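Nicotinamide-nucleotide adenylyltransferase NadR family / Ribosylnicotinamide kinase (Lactococcus lactis subsp. cremoris, PDB 6GYF) probably combines nicotinamide mononucleotide adenylyltransferase and ribosylnicotinamide kinase activities in a single chain, serving the making and salvage of NAD. Local coordinates at residues 59-64 with 177-182; 67-72 with 173-178; 187-192 with 311-316. All coordinates share one frame; numbering follows the deposited sequence.

Contact 1: residues 59-64 with 177-182; sequences IGLPLE and RHFSKV. With NMN (beta-nicotinamide ribose monophosphate), chain C.
The backbones at Ile59 and Gly60 pass those of Phe179 and His178 at a distance, the CA atoms of Gly60 and His178 lying 8.2 Å apart, so side chains must bridge the space between loop and helix end. Gly60 has a positive phi (85°), where a CB would press on the carbonyl O of Ile59, and it would also meet the His178 ring. With CG anti to the backbone N (chi1 177°), His178 reaches across and sets NE2 2.6 Å from Ile59 O, in the plane of the carbonyl and of its own ring. Its other nitrogen, ND1, donates to NMN O1P at 3.0 Å, a fairly straight bond at 160°. Leu61 CD2 lies over one face of this imidazole in a CH-pi contact, 3.9 Å from the centroid. Two bonds and a covered face thus fix the ring's rotation, and an alanine here would probably leave Ile59 O and the phosphate each short of a donor. Next to it, Phe179 offers apolar surface: Ile59 CD1 meets its edge, 3.7 Å from CE1, and Leu61 CD1 approaches CZ. NMN is also hydrogen-bonded by Lys65 and Ser244. The contact lies where Pro62 stands at the N-cap position of helix 63-73 and where helix 173-179 ends before strand 181-186 enters the four-stranded parallel sheet beside strand 255-259.

Contact 2: residues 67-72 with 173-178; sequences FRYLRE and RVFRRH. With NMN (beta-nicotinamide ribose monophosphate), chain C.
Tyr69 projects from helix 63-73 into a hollow on helix 173-179 formed by Val174, Phe175, Arg177 and His178. Its CB already touches both sides of that hollow: it rests over the face of the Phe175 ring, 3.6 Å from CE1, and lies 3.8 Å from Val174 CG1. Because CG stands beside the backbone N and anti to the carbonyl carbon (chi1 -76°), the ring is carried across the partner helix. One ring edge, led by CD2, points at the face of Phe175 in a T-shaped pair with planes at 85° and centroids 5.1 Å apart. CG and CD1 skirt the methyl CG1 of Val174, while the carbonyl O of Val174 lies over one face of the phenol, near CE2, which also approaches Phe175 CA.

The arrangement is a knob into a hole between two helices whose short segments are roughly antiparallel but clearly inclined, their N-to-C directions at 142°, with axes 9.4 Å apart at closest approach. Farther along, CE1 sits above the middle of the Arg177 guanidinium, the two planes being steeply inclined, and CZ comes near NE. At the tip, Tyr69 OH is 3.1 Å from Arg177 NE, with His178 CB beside it. Tyr69 OH also forms a weak hydrogen bond to NMN O1P at 3.2 Å. Tyrosine suits the place because its ring packs on Val174 and Phe175 while the length of the side chain carries the hydroxyl to the phosphate.

Around this knob, Leu70 CG meets the edge of Phe175 at CZ, and the same leucine packs on Phe23 and Val82. On the more exposed side, Glu72 stretches its extended chain past Val174, bringing OE1 3.7 Å from CG1. Its carboxylate also lies near the oppositely charged Arg177, although OE1 and NH1 remain 5.3 Å apart.

Contact 3: residues 187-192 with 311-316; sequences GSASTG and FRHMEW. With SO4 (sulfate ion), chain E.
Ala189 sets its methyl group against His313, with CB 3.3 Å from CD2 and approaching the imidazole obliquely. The same CB faces Trp316, whose own CB is 4.5 Å away. A small residue suits this position, where the CA atoms of Ala189 and Trp316 are 6.1 Å apart. Trp316 turns its backbone and CB to the loop but sends its indole away, where it stacks on Tyr268 and also meets Tyr272; its carbonyl O lies 3.7 Å from Ser188 CB.

The run from Gly187 to Gly192, followed by Lys193 and Thr194, fits a P-loop (Walker A motif) between strand 181-186 and helix 193-203, in agreement with the P-loop NTPase family of this region. A sulfate, probably from the crystallisation liquor, lies in the loop as a phosphate of a nucleotide might. Ser190 N donates to sulfate O2 at 2.8 Å, and Thr191 N and Gly192 N both donate to O4, each at 2.6 Å. Thr194 N, Lys193 NZ and Arg214 NH1 complete the cradle. Gly187 and Gly192 adopt backbone angles at which a CB would press on the preceding carbonyl O, so glycine fits both places.

Ser190, with positive phi and psi, points its side chain to the opposite segment while its N-H bonds the sulfate. Its OG is 4.0 Å from Phe311 O, but is paired by hydrogen bonding with the carboxylates of Asp308 and Glu317, which flank the segment 311-316. His313 is anchored by a carboxylate too, ND1 bonding to Asp224, which also receives Glu315 N, and Phe311 CE2 lies over one face of the imidazole, toward its rim.

From the N terminus, the chain first builds strands 15-21 and 43-50, then passes through 59-64 into helix 63-73. The remaining strands of the five-stranded parallel sheet follow before helix 173-179 comes back to that same region. Contact 2 therefore closes a loop of about a hundred residues, nested inside the slightly longer one closed by contact 1. The two share Arg177 and His178, both border NMN, and touch through Leu61, which packs on Phe175 and Tyr69. Contact 3 follows in series: closing a separate loop that holds strands 255-259 and 296-299, it joins the P-loop region between strand 181-186 and helix 193-203 to the loop before helix 320-333.

Contact 1: residues 59-64 with 177-182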
loop_
_atom_site.group_PDB
_atom_site.type_symbol
_atom_site.label_atom_id
_atom_site.label_comp_id
_atom_site.label_asym_id
_atom_site.label_seq_id
_atom_site.Cartn_x
_atom_site.Cartn_y
_atom_site.Cartn_z
ATOM N N ILE A 59 12.385 -1.345 -1.459
ATOM C CA ILE A 59 11.105 -1.897 -1.058
ATOM C C ILE A 59 9.961 -1.079 -1.644
ATOM O O ILE A 59 8.823 -1.193 -1.181
ATOM C CB ILE A 59 10.960 -1.981 0.466
ATOM C CG1 ILE A 59 11.141 -0.596 1.079
ATOM C CG2 ILE A 59 11.935 -2.977 1.040
ATOM C CD1 ILE A 59 10.341 -0.418 2.337
ATOM N N GLY A 60 10.246 -0.263 -2.659
ATOM C CA GLY A 60 9.214 0.505 -3.326
ATOM C C GLY A 60 8.858 1.834 -2.695
ATOM O O GLY A 60 7.749 2.329 -2.922
ATOM N N LEU A 61 9.757 2.432 -1.917
ATOM C CA LEU A 61 9.567 3.765 -1.341
ATOM C C LEU A 61 10.752 4.635 -1.736
ATOM O O LEU A 61 11.603 4.979 -0.903
ATOM C CB LEU A 61 9.420 3.717 0.181
ATOM C CG LEU A 61 8.192 3.084 0.823
ATOM C CD1 LEU A 61 8.275 3.321 2.304
ATOM C CD2 LEU A 61 6.929 3.707 0.293
ATOM N N PRO A 62 10.856 4.994 -3.010
ATOM C CA PRO A 62 11.907 5.925 -3.413
ATOM C C PRO A 62 11.750 7.246 -2.680
ATOM O O PRO A 62 10.756 7.513 -2.002
ATOM C CB PRO A 62 11.693 6.085 -4.919
ATOM C CG PRO A 62 10.296 5.654 -5.154
ATOM C CD PRO A 62 10.017 4.592 -4.151
ATOM N N LEU A 63 12.777 8.077 -2.810
ATOM C CA LEU A 63 12.767 9.381 -2.164
ATOM C C LEU A 63 11.503 10.178 -2.484
ATOM O O LEU A 63 10.875 10.743 -1.579
ATOM C CB LEU A 63 14.014 10.156 -2.576
ATOM C CG LEU A 63 14.095 11.528 -1.925
ATOM C CD1 LEU A 63 14.029 11.463 -0.381
ATOM C CD2 LEU A 63 15.336 12.220 -2.409
ATOM N N GLU A 64 11.089 10.205 -3.758
ATOM C CA GLU A 64 9.919 11.001 -4.140
ATOM C C GLU A 64 8.666 10.522 -3.417
ATOM O O GLU A 64 7.955 11.317 -2.793
ATOM C CB GLU A 64 9.700 10.953 -5.655
ATOM C CG GLU A 64 8.475 11.726 -6.183
ATOM C CD GLU A 64 8.698 13.237 -6.300
ATOM O OE1 GLU A 64 9.872 13.675 -6.210
ATOM O OE2 GLU A 64 7.705 13.977 -6.538
ATOM N N ARG A 177 -0.594 2.242 3.523
ATOM C CA ARG A 177 -1.102 2.036 2.173
ATOM C C ARG A 177 -0.211 1.062 1.404
ATOM O O ARG A 177 -0.711 0.163 0.722
ATOM C CB ARG A 177 -1.214 3.410 1.484
ATOM C CG ARG A 177 -1.363 3.437 -0.048
ATOM C CD ARG A 177 -1.392 4.903 -0.647
ATOM N NE ARG A 177 -0.515 5.095 -1.827
ATOM C CZ ARG A 177 -0.539 6.148 -2.656
ATOM N NH1 ARG A 177 -1.409 7.136 -2.472
ATOM N NH2 ARG A 177 0.312 6.219 -3.681
ATOM N N HIS A 178 1.109 1.192 1.584
ATOM C CA HIS A 178 2.138 0.475 0.832
ATOM C C HIS A 178 2.517 -0.893 1.390
ATOM O O HIS A 178 2.953 -1.759 0.620
ATOM C CB HIS A 178 3.409 1.325 0.778
ATOM C CG HIS A 178 4.559 0.663 0.089
ATOM N ND1 HIS A 178 4.678 0.616 -1.283
ATOM C CD2 HIS A 178 5.651 0.039 0.580
ATOM C CE1 HIS A 178 5.788 -0.018 -1.609
ATOM N NE2 HIS A 178 6.396 -0.382 -0.496
ATOM N N PHE A 179 2.384 -1.119 2.696
ATOM C CA PHE A 179 2.905 -2.332 3.321
ATOM C C PHE A 179 1.849 -3.410 3.524
ATOM O O PHE A 179 2.146 -4.445 4.135
ATOM C CB PHE A 179 3.551 -2.000 4.673
ATOM C CG PHE A 179 4.834 -1.220 4.570
ATOM C CD1 PHE A 179 6.014 -1.843 4.216
ATOM C CD2 PHE A 179 4.856 0.140 4.837
ATOM C CE1 PHE A 179 7.191 -1.122 4.124
ATOM C CE2 PHE A 179 6.022 0.860 4.744
ATOM C CZ PHE A 179 7.192 0.231 4.388
ATOM N N SER A 180 0.624 -3.189 3.051
ATOM C CA SER A 180 -0.446 -4.144 3.289
ATOM C C SER A 180 -0.282 -5.397 2.427
ATOM O O SER A 180 -0.045 -5.312 1.214
ATOM C CB SER A 180 -1.799 -3.490 3.023
ATOM O OG SER A 180 -2.859 -4.374 3.374
ATOM N N LYS A 181 -0.410 -6.560 3.068
ATOM C CA LYS A 181 -0.632 -7.790 2.329
ATOM C C LYS A 181 -2.028 -7.770 1.702
ATOM O O LYS A 181 -2.987 -7.234 2.266
ATOM C CB LYS A 181 -0.496 -8.999 3.251
ATOM C CG LYS A 181 0.901 -9.246 3.705
ATOM C CD LYS A 181 1.666 -10.040 2.687
ATOM C CE LYS A 181 3.063 -10.314 3.189
ATOM N NZ LYS A 181 3.695 -8.986 3.437
ATOM N N VAL A 182 -2.143 -8.381 0.528
ATOM C CA VAL A 182 -3.376 -8.367 -0.241
ATOM C C VAL A 182 -3.708 -9.798 -0.655
ATOM O O VAL A 182 -2.916 -10.455 -1.336
ATOM C CB VAL A 182 -3.272 -7.463 -1.482
ATOM C CG1 VAL A 182 -4.493 -7.660 -2.357
ATOM C CG2 VAL A 182 -3.092 -5.992 -1.091
HETATM O O3P NMN C . 2.677 2.192 -5.512
HETATM P P NMN C . 2.293 1.675 -4.146
HETATM O O1P NMN C . 2.949 2.406 -2.998
HETATM O O2P NMN C . 2.310 0.172 -4.020
HETATM O O5R NMN C . 0.735 2.058 -4.011
HETATM C C5R NMN C . -0.274 1.120 -4.377
HETATM C C4R NMN C . -1.624 1.823 -4.444
HETATM O O4R NMN C . -2.515 1.074 -5.275
HETATM C C3R NMN C . -2.255 1.936 -3.065
HETATM O O3R NMN C . -2.494 3.316 -2.757
HETATM C C2R NMN C . -3.536 1.115 -3.118
HETATM O O2R NMN C . -4.702 1.879 -2.782
HETATM C C1R NMN C . -3.650 0.601 -4.545
HETATM N N1 NMN C . -3.657 -0.864 -4.543
HETATM C C2 NMN C . -4.702 -1.521 -5.062
HETATM C C3 NMN C . -4.732 -2.911 -5.073
HETATM C C7 NMN C . -5.908 -3.635 -5.656
HETATM O O7 NMN C . -5.874 -4.851 -5.753
HETATM N N7 NMN C . -6.965 -2.929 -6.056
HETATM C C4 NMN C . -3.668 -3.622 -4.539
HETATM C C5 NMN C . -2.596 -2.917 -4.006
HETATM C C6 NMN C . -2.617 -1.528 -4.022
#

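Contact 2: residues 67-72 with 173-178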
loop_
_atom_site.group_PDB
_atom_site.type_symbol
_atom_site.label_atom_id
_atom_site.label_comp_id
_atom_site.label_asym_id
_atom_site.label_seq_id
_atom_site.Cartn_x
_atom_site.Cartn_y
_atom_site.Cartn_z
ATOM N N PHE A 67 8.835 11.395 0.253
ATOM C CA PHE A 67 8.611 12.827 0.448
ATOM C C PHE A 67 7.126 13.197 0.369
ATOM O O PHE A 67 6.645 14.006 1.170
ATOM C CB PHE A 67 9.431 13.592 -0.584
ATOM C CG PHE A 67 8.978 14.998 -0.826
ATOM C CD1 PHE A 67 9.366 16.022 0.026
ATOM C CD2 PHE A 67 8.217 15.307 -1.952
ATOM C CE1 PHE A 67 8.978 17.324 -0.222
ATOM C CE2 PHE A 67 7.817 16.610 -2.213
ATOM C CZ PHE A 67 8.196 17.623 -1.355
ATOM N N ARG A 68 6.391 12.637 -0.603
ATOM C CA ARG A 68 4.961 12.935 -0.725
ATOM C C ARG A 68 4.170 12.387 0.459
ATOM O O ARG A 68 3.249 13.046 0.952
ATOM C CB ARG A 68 4.392 12.378 -2.036
ATOM C CG ARG A 68 4.670 13.208 -3.286
ATOM C CD ARG A 68 4.226 14.653 -3.121
ATOM N NE ARG A 68 4.369 15.438 -4.354
ATOM C CZ ARG A 68 3.462 15.466 -5.331
ATOM N NH1 ARG A 68 2.342 14.745 -5.228
ATOM N NH2 ARG A 68 3.676 16.203 -6.420
ATOM N N TYR A 69 4.467 11.155 0.877
ATOM C CA TYR A 69 3.820 10.572 2.050
ATOM C C TYR A 69 4.067 11.419 3.296
ATOM O O TYR A 69 3.182 11.560 4.151
ATOM C CB TYR A 69 4.326 9.151 2.287
ATOM C CG TYR A 69 3.804 8.064 1.375
ATOM C CD1 TYR A 69 2.998 8.339 0.271
ATOM C CD2 TYR A 69 4.102 6.740 1.647
ATOM C CE1 TYR A 69 2.524 7.303 -0.546
ATOM C CE2 TYR A 69 3.633 5.706 0.855
ATOM C CZ TYR A 69 2.852 5.975 -0.237
ATOM O OH TYR A 69 2.417 4.899 -1.005
ATOM N N LEU A 70 5.289 11.934 3.453
ATOM C CA LEU A 70 5.594 12.798 4.592
ATOM C C LEU A 70 4.792 14.090 4.546
ATOM O O LEU A 70 4.288 14.555 5.577
ATOM C CB LEU A 70 7.089 13.093 4.649
ATOM C CG LEU A 70 7.805 11.944 5.333
ATOM C CD1 LEU A 70 9.252 12.118 5.122
ATOM C CD2 LEU A 70 7.490 11.958 6.823
ATOM N N ARG A 71 4.732 14.729 3.374
ATOM C CA ARG A 71 3.929 15.934 3.266
ATOM C C ARG A 71 2.483 15.642 3.651
ATOM O O ARG A 71 1.856 16.423 4.376
ATOM C CB ARG A 71 4.008 16.506 1.850
ATOM C CG ARG A 71 5.260 17.317 1.534
ATOM C CD ARG A 71 5.286 18.669 2.222
ATOM N NE ARG A 71 6.355 19.502 1.674
ATOM C CZ ARG A 71 6.322 20.082 0.473
ATOM N NH1 ARG A 71 5.268 19.920 -0.312
ATOM N NH2 ARG A 71 7.343 20.821 0.043
ATOM N N GLU A 72 1.958 14.489 3.230
ATOM C CA GLU A 72 0.589 14.136 3.590
ATOM C C GLU A 72 0.473 13.870 5.083
ATOM O O GLU A 72 -0.496 14.299 5.718
ATOM C CB GLU A 72 0.130 12.927 2.774
ATOM C CG GLU A 72 -1.353 12.634 2.833
ATOM C CD GLU A 72 -1.719 11.356 2.058
ATOM O OE1 GLU A 72 -0.975 10.986 1.108
ATOM O OE2 GLU A 72 -2.728 10.702 2.422
ATOM N N ARG A 173 0.145 6.000 9.365
ATOM C CA ARG A 173 -0.989 5.535 8.568
ATOM C C ARG A 173 -0.822 5.799 7.062
ATOM O O ARG A 173 -1.164 4.945 6.236
ATOM C CB ARG A 173 -2.259 6.170 9.126
ATOM C CG ARG A 173 -2.552 5.681 10.548
ATOM C CD ARG A 173 -3.921 6.087 11.013
ATOM N NE ARG A 173 -4.297 5.521 12.307
ATOM C CZ ARG A 173 -4.893 4.340 12.480
ATOM N NH1 ARG A 173 -5.194 3.564 11.440
ATOM N NH2 ARG A 173 -5.211 3.944 13.706
ATOM N N VAL A 174 -0.266 6.951 6.684
ATOM C CA VAL A 174 -0.025 7.218 5.263
ATOM C C VAL A 174 0.832 6.123 4.633
ATOM O O VAL A 174 0.617 5.729 3.479
ATOM C CB VAL A 174 0.634 8.593 5.051
ATOM C CG1 VAL A 174 0.801 8.834 3.561
ATOM C CG2 VAL A 174 -0.178 9.704 5.669
ATOM N N PHE A 175 1.841 5.645 5.358
ATOM C CA PHE A 175 2.717 4.616 4.806
ATOM C C PHE A 175 2.073 3.238 4.807
ATOM O O PHE A 175 2.542 2.351 4.084
ATOM C CB PHE A 175 4.056 4.565 5.573
ATOM C CG PHE A 175 4.971 5.729 5.289
ATOM C CD1 PHE A 175 4.671 7.005 5.766
ATOM C CD2 PHE A 175 6.145 5.548 4.565
ATOM C CE1 PHE A 175 5.522 8.093 5.510
ATOM C CE2 PHE A 175 7.002 6.616 4.312
ATOM C CZ PHE A 175 6.687 7.899 4.784
ATOM N N ARG A 176 1.005 3.041 5.584
ATOM C CA ARG A 176 0.416 1.714 5.672
ATOM C C ARG A 176 -0.134 1.276 4.330
ATOM O O ARG A 176 -0.120 0.077 4.017
ATOM C CB ARG A 176 -0.679 1.695 6.728
ATOM C CG ARG A 176 -0.176 2.011 8.072
ATOM C CD ARG A 176 -1.260 1.831 9.077
ATOM N NE ARG A 176 -0.804 2.235 10.399
ATOM C CZ ARG A 176 -1.497 2.023 11.510
ATOM N NH1 ARG A 176 -2.678 1.417 11.436
ATOM N NH2 ARG A 176 -1.019 2.419 12.685
ATOM N N ARG A 177 -0.594 2.242 3.523
ATOM C CA ARG A 177 -1.102 2.036 2.173
ATOM C C ARG A 177 -0.211 1.062 1.404
ATOM O O ARG A 177 -0.711 0.163 0.722
ATOM C CB ARG A 177 -1.214 3.410 1.484
ATOM C CG ARG A 177 -1.363 3.437 -0.048
ATOM C CD ARG A 177 -1.392 4.903 -0.647
ATOM N NE ARG A 177 -0.515 5.095 -1.827
ATOM C CZ ARG A 177 -0.539 6.148 -2.656
ATOM N NH1 ARG A 177 -1.409 7.136 -2.472
ATOM N NH2 ARG A 177 0.312 6.219 -3.681
ATOM N N HIS A 178 1.109 1.192 1.584
ATOM C CA HIS A 178 2.138 0.475 0.832
ATOM C C HIS A 178 2.517 -0.893 1.390
ATOM O O HIS A 178 2.953 -1.759 0.620
ATOM C CB HIS A 178 3.409 1.325 0.778
ATOM C CG HIS A 178 4.559 0.663 0.089
ATOM N ND1 HIS A 178 4.678 0.616 -1.283
ATOM C CD2 HIS A 178 5.651 0.039 0.580
ATOM C CE1 HIS A 178 5.788 -0.018 -1.609
ATOM N NE2 HIS A 178 6.396 -0.382 -0.496
HETATM O O3P NMN C . 2.677 2.192 -5.512
HETATM P P NMN C . 2.293 1.675 -4.146
HETATM O O1P NMN C . 2.949 2.406 -2.998
HETATM O O2P NMN C . 2.310 0.172 -4.020
HETATM O O5R NMN C . 0.735 2.058 -4.011
HETATM C C5R NMN C . -0.274 1.120 -4.377
HETATM C C4R NMN C . -1.624 1.823 -4.444
HETATM O O4R NMN C . -2.515 1.074 -5.275
HETATM C C3R NMN C . -2.255 1.936 -3.065
HETATM O O3R NMN C . -2.494 3.316 -2.757
HETATM C C2R NMN C . -3.536 1.115 -3.118
HETATM O O2R NMN C . -4.702 1.879 -2.782
HETATM C C1R NMN C . -3.650 0.601 -4.545
HETATM N N1 NMN C . -3.657 -0.864 -4.543
HETATM C C2 NMN C . -4.702 -1.521 -5.062
HETATM C C3 NMN C . -4.732 -2.911 -5.073
HETATM C C7 NMN C . -5.908 -3.635 -5.656
HETATM O O7 NMN C . -5.874 -4.851 -5.753
HETATM N N7 NMN C . -6.965 -2.929 -6.056
HETATM C C4 NMN C . -3.668 -3.622 -4.539
HETATM C C5 NMN C . -2.596 -2.917 -4.006
HETATM C C6 NMN C . -2.617 -1.528 -4.022
#

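Contact 3: residues 187-192 with 311-316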
loop_
_atom_site.group_PDB
_atom_site.type_symbol
_atom_site.label_atom_id
_atom_site.label_comp_id
_atom_site.label_asym_id
_atom_site.label_seq_id
_atom_site.Cartn_x
_atom_site.Cartn_y
_atom_site.Cartn_z
ATOM N N GLY A 187 -13.154 -16.076 -9.033
ATOM C CA GLY A 187 -13.966 -17.175 -9.515
ATOM C C GLY A 187 -15.285 -16.692 -10.060
ATOM O O GLY A 187 -15.725 -15.570 -9.797
ATOM N N SER A 188 -15.922 -17.559 -10.848
ATOM C CA SER A 188 -17.228 -17.225 -11.392
ATOM C C SER A 188 -18.218 -17.066 -10.254
ATOM O O SER A 188 -17.995 -17.529 -9.136
ATOM C CB SER A 188 -17.723 -18.296 -12.351
ATOM O OG SER A 188 -17.878 -19.499 -11.646
ATOM N N ALA A 189 -19.335 -16.417 -10.555
ATOM C CA ALA A 189 -20.333 -16.152 -9.530
ATOM C C ALA A 189 -21.094 -17.421 -9.145
ATOM O O ALA A 189 -21.045 -18.463 -9.821
ATOM C CB ALA A 189 -21.304 -15.070 -9.984
ATOM N N SER A 190 -21.807 -17.298 -8.021
ATOM C CA SER A 190 -22.579 -18.382 -7.421
ATOM C C SER A 190 -21.707 -19.617 -7.213
ATOM O O SER A 190 -22.118 -20.751 -7.476
ATOM C CB SER A 190 -23.819 -18.700 -8.256
ATOM O OG SER A 190 -24.744 -17.625 -8.217
ATOM N N THR A 191 -20.480 -19.374 -6.729
ATOM C CA THR A 191 -19.518 -20.416 -6.412
ATOM C C THR A 191 -19.052 -20.333 -4.961
ATOM O O THR A 191 -18.259 -21.181 -4.525
ATOM C CB THR A 191 -18.321 -20.350 -7.381
ATOM O OG1 THR A 191 -17.732 -21.651 -7.508
ATOM C CG2 THR A 191 -17.263 -19.354 -6.892
ATOM N N GLY A 192 -19.548 -19.352 -4.192
ATOM C CA GLY A 192 -19.201 -19.200 -2.795
ATOM C C GLY A 192 -18.217 -18.106 -2.424
ATOM O O GLY A 192 -17.863 -18.022 -1.237
ATOM N N PHE A 311 -28.021 -13.300 -4.393
ATOM C CA PHE A 311 -28.036 -12.724 -5.734
ATOM C C PHE A 311 -27.530 -13.735 -6.765
ATOM O O PHE A 311 -26.525 -14.422 -6.553
ATOM C CB PHE A 311 -27.181 -11.447 -5.754
ATOM C CG PHE A 311 -27.223 -10.681 -7.059
ATOM C CD1 PHE A 311 -28.417 -10.186 -7.566
ATOM C CD2 PHE A 311 -26.055 -10.454 -7.776
ATOM C CE1 PHE A 311 -28.437 -9.485 -8.764
ATOM C CE2 PHE A 311 -26.070 -9.751 -8.968
ATOM C CZ PHE A 311 -27.261 -9.269 -9.463
ATOM N N ARG A 312 -28.228 -13.794 -7.904
ATOM C CA ARG A 312 -27.953 -14.728 -8.993
ATOM C C ARG A 312 -27.413 -13.951 -10.190
ATOM O O ARG A 312 -28.155 -13.204 -10.837
ATOM C CB ARG A 312 -29.207 -15.496 -9.414
ATOM C CG ARG A 312 -29.193 -17.005 -9.185
ATOM C CD ARG A 312 -30.551 -17.610 -9.546
ATOM N NE ARG A 312 -30.550 -18.061 -10.944
ATOM C CZ ARG A 312 -30.845 -17.301 -12.001
ATOM N NH1 ARG A 312 -31.191 -16.029 -11.845
ATOM N NH2 ARG A 312 -30.795 -17.818 -13.224
ATOM N N HIS A 313 -26.131 -14.115 -10.478
ATOM C CA HIS A 313 -25.604 -13.739 -11.787
ATOM C C HIS A 313 -26.205 -14.696 -12.816
ATOM O O HIS A 313 -25.761 -15.839 -12.944
ATOM C CB HIS A 313 -24.081 -13.804 -11.792
ATOM C CG HIS A 313 -23.401 -12.629 -11.153
ATOM N ND1 HIS A 313 -22.900 -11.574 -11.881
ATOM C CD2 HIS A 313 -23.110 -12.359 -9.856
ATOM C CE1 HIS A 313 -22.336 -10.702 -11.064
ATOM N NE2 HIS A 313 -22.448 -11.154 -9.829
ATOM N N MET A 314 -27.233 -14.237 -13.543
ATOM C CA MET A 314 -28.014 -15.129 -14.404
ATOM C C MET A 314 -27.145 -15.900 -15.396
ATOM O O MET A 314 -27.319 -17.112 -15.571
ATOM C CB MET A 314 -29.058 -14.321 -15.178
ATOM C CG MET A 314 -30.408 -14.175 -14.528
ATOM S SD MET A 314 -31.700 -14.262 -15.802
ATOM C CE MET A 314 -31.132 -13.036 -16.986
ATOM N N GLU A 315 -26.191 -15.221 -16.033
ATOM C CA GLU A 315 -25.442 -15.749 -17.172
ATOM C C GLU A 315 -24.037 -16.228 -16.826
ATOM O O GLU A 315 -23.512 -17.112 -17.516
ATOM C CB GLU A 315 -25.349 -14.670 -18.266
ATOM C CG GLU A 315 -24.876 -15.121 -19.649
ATOM C CD GLU A 315 -24.326 -13.952 -20.471
ATOM O OE1 GLU A 315 -23.492 -13.189 -19.924
ATOM O OE2 GLU A 315 -24.732 -13.785 -21.649
ATOM N N TRP A 316 -23.407 -15.661 -15.786
ATOM C CA TRP A 316 -22.046 -15.998 -15.344
ATOM C C TRP A 316 -21.977 -17.404 -14.619
ATOM O O TRP A 316 -21.013 -17.690 -13.897
ATOM C CB TRP A 316 -21.507 -14.868 -14.455
ATOM C CG TRP A 316 -21.214 -13.578 -15.247
ATOM C CD1 TRP A 316 -21.446 -13.369 -16.587
ATOM C CD2 TRP A 316 -20.673 -12.332 -14.742
ATOM N NE1 TRP A 316 -21.073 -12.090 -16.945
ATOM C CE2 TRP A 316 -20.597 -11.432 -15.836
ATOM C CE3 TRP A 316 -20.241 -11.894 -13.479
ATOM C CZ2 TRP A 316 -20.102 -10.115 -15.700
ATOM C CZ3 TRP A 316 -19.745 -10.580 -13.350
ATOM C CH2 TRP A 316 -19.685 -9.714 -14.453
HETATM S S SO4 E . -20.522 -15.970 -5.066
HETATM O O1 SO4 E . -21.552 -16.322 -4.077
HETATM O O2 SO4 E . -21.108 -15.303 -6.226
HETATM O O3 SO4 E . -19.540 -15.056 -4.480
HETATM O O4 SO4 E . -19.868 -17.182 -5.541
#